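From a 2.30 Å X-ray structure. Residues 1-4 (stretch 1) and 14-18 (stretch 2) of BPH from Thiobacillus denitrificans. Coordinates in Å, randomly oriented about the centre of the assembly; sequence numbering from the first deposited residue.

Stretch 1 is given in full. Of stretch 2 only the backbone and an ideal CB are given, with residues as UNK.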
ATOM      1  N   THR K   1      17.505  20.191  19.767  1.00 31.03           N
ATOM      2  CA  THR K   1      18.651  21.140  19.764  1.00 31.13           C
ATOM      3  C   THR K   1      18.124  22.563  19.587  1.00 31.07           C
ATOM      4  O   THR K   1      17.128  22.769  18.916  1.00 31.84           O
ATOM      5  CB  THR K   1      19.655  20.790  18.646  1.00 30.73           C
ATOM      6  OG1 THR K   1      20.365  19.599  18.995  1.00 31.78           O
ATOM      7  CG2 THR K   1      20.655  21.874  18.455  1.00 31.69           C
ATOM      8  N   THR K   2      18.779  23.532  20.222  1.00 30.63           N
ATOM      9  CA  THR K   2      18.554  24.936  19.927  1.00 29.44           C
ATOM     10  C   THR K   2      19.887  25.647  19.780  1.00 28.86           C
ATOM     11  O   THR K   2      20.751  25.546  20.650  1.00 28.21           O
ATOM     12  CB  THR K   2      17.768  25.636  21.028  1.00 29.82           C
ATOM     13  OG1 THR K   2      16.516  24.966  21.210  1.00 31.29           O
ATOM     14  CG2 THR K   2      17.505  27.093  20.651  1.00 29.70           C
ATOM     15  N   VAL K   3      20.032  26.363  18.668  1.00 27.89           N
ATOM     16  CA  VAL K   3      21.173  27.241  18.439  1.00 27.62           C
ATOM     17  C   VAL K   3      20.633  28.643  18.152  1.00 27.40           C
ATOM     18  O   VAL K   3      19.610  28.786  17.482  1.00 28.21           O
ATOM     19  CB  VAL K   3      22.057  26.771  17.267  1.00 27.30           C
ATOM     20  CG1 VAL K   3      22.824  25.511  17.638  1.00 27.44           C
ATOM     21  CG2 VAL K   3      21.239  26.541  16.002  1.00 27.30           C
ATOM     22  N   THR K   4      21.294  29.663  18.677  1.00 26.18           N
ATOM     23  CA  THR K   4      20.858  31.026  18.467  1.00 26.43           C
ATOM     24  C   THR K   4      22.019  31.919  18.028  1.00 27.61           C
ATOM     25  O   THR K   4      23.210  31.644  18.285  1.00 27.43           O
ATOM     26  CB  THR K   4      20.216  31.620  19.729  1.00 26.02           C
ATOM     27  OG1 THR K   4      21.166  31.598  20.797  1.00 26.09           O
ATOM     28  CG2 THR K   4      18.958  30.818  20.146  1.00 25.80           C
ATOM     29  N   UNK K  14      26.533  34.137  19.827  1.00 29.19           N
ATOM     30  CA  UNK K  14      26.050  32.865  19.321  1.00 29.00           C
ATOM     31  C   UNK K  14      25.954  31.904  20.499  1.00 29.82           C
ATOM     32  O   UNK K  14      26.830  31.899  21.376  1.00 30.32           O
ATOM     33  CB  UNK K  14      26.963  32.315  18.223  1.00 29.00           C
ATOM     34  N   UNK K  15      24.864  31.135  20.560  1.00 30.13           N
ATOM     35  CA  UNK K  15      24.664  30.210  21.681  1.00 29.69           C
ATOM     36  C   UNK K  15      24.084  28.871  21.254  1.00 29.30           C
ATOM     37  O   UNK K  15      23.642  28.702  20.124  1.00 29.11           O
ATOM     38  CB  UNK K  15      23.743  30.848  22.723  1.00 29.69           C
ATOM     39  N   UNK K  16      24.117  27.912  22.168  1.00 29.74           N
ATOM     40  CA  UNK K  16      23.572  26.588  21.908  1.00 30.75           C
ATOM     41  C   UNK K  16      23.296  25.901  23.222  1.00 31.26           C
ATOM     42  O   UNK K  16      23.964  26.169  24.219  1.00 32.45           O
ATOM     43  CB  UNK K  16      24.524  25.753  21.049  1.00 30.75           C
ATOM     44  N   UNK K  17      22.305  25.022  23.222  1.00 30.94           N
ATOM     45  CA  UNK K  17      22.103  24.143  24.359  1.00 31.44           C
ATOM     46  C   UNK K  17      23.182  23.046  24.285  1.00 31.00           C
ATOM     47  O   UNK K  17      24.011  23.047  23.385  1.00 31.05           O
ATOM     48  CB  UNK K  17      20.692  23.552  24.363  1.00 31.44           C
ATOM     49  N   UNK K  18      23.190  22.126  25.235  1.00 30.78           N
ATOM     50  CA  UNK K  18      24.242  21.114  25.287  1.00 30.00           C
ATOM     51  C   UNK K  18      23.748  19.673  25.394  1.00 29.44           C
ATOM     52  O   UNK K  18      24.562  18.769  25.596  1.00 28.38           O
ATOM     53  CB  UNK K  18      25.159  21.409  26.476  1.00 30.00           C
TER

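Stretch 2 runs antiparallel to stretch 1, and much of the pairing is backbone work, so several positions would accept more than one side chain.

Position 14 has extended angles (phi -149°, psi 137°), and its CA-to-CB bond points sideways. What stretch 1 offers is the carbonyl of Thr 4, whose O lies 3.8 Å from the ideal CB and takes a CA-H...O contact from the CA of position 14 at 3.3 Å. The carbonyl could take a hydroxyl donor, but it imposes little else, so many residues that favour strands would suit, beta-branched ones among them. The deposited residue is Ile 14, with chi1 and chi2 both t; its CG1 passes 3.3 Å from Thr 4 O.

Position 15 forms the hydrogen-bonded pair with Thr 4. Its N donates to Thr 4 O at 2.9 Å, and Thr 4 N donates to the O of position 15, likewise at 2.9 Å. The CB shares a face of the sheet with the side chain of Thr 4, and there Thr 4 OG1 comes within 3.3 Å of the ideal CB. A small residue such as alanine or serine fits easily beside that hydroxyl, and a larger one turned aside remains conceivable. It is Ala 15, whose CB sits 3.4 Å from Thr 4 OG1, a contact without a hydrogen bond.

Position 16 pairs with Val 3 in a non-hydrogen-bonded register, CA to CA 4.3 Å. Its CA makes a CA-H...O contact with Thr 2 O at 3.3 Å, and its CB lies on the same face as Val 3, with the ideal CB 3.8 Å from Val 3 CG1. An apolar residue is the natural reading, small or branched. Ala 16 is found, its CB touching Val 3 CG1 at 3.8 Å.

Position 17 points its CB toward stretch 1. Its N donates to Thr 2 O at 3.1 Å, but the N of Thr 2 still offers a donor on this side, so a short acceptor would be rewarded: aspartate or asparagine, perhaps serine. Asp 17 supplies it. With chi1 at 89°, OD1 accepts from Thr 2 N at 3.0 Å and nearly in line (165°), so a side chain takes a place that a backbone carbonyl might fill in a regular ladder. The same OD1 is 4.5 Å from Thr 1 N, too far for a salt bridge.

Position 18 points away, with no atom of stretch 1 within 5.5 Å of its ideal CB, so this contact sets no preference. The residue is Thr 18.

Stretch 2 14-18: IAADT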
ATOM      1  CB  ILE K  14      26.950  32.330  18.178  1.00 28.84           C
ATOM      2  CG1 ILE K  14      26.333  31.086  17.539  1.00 28.00           C
ATOM      3  CG2 ILE K  14      28.376  32.055  18.654  1.00 29.53           C
ATOM      4  CD1 ILE K  14      27.013  30.649  16.263  1.00 27.67           C
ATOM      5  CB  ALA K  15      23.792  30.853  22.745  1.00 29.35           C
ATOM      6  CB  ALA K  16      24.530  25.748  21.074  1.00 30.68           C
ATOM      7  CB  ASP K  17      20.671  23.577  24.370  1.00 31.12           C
ATOM      8  CG  ASP K  17      20.549  22.297  23.603  1.00 31.36           C
ATOM      9  OD1 ASP K  17      20.560  22.318  22.350  1.00 30.48           O
ATOM     10  OD2 ASP K  17      20.448  21.254  24.272  1.00 32.52           O
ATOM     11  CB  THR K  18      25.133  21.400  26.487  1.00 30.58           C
ATOM     12  OG1 THR K  18      24.304  21.661  27.619  1.00 29.66           O
ATOM     13  CG2 THR K  18      26.004  22.607  26.208  1.00 31.32           C
TER
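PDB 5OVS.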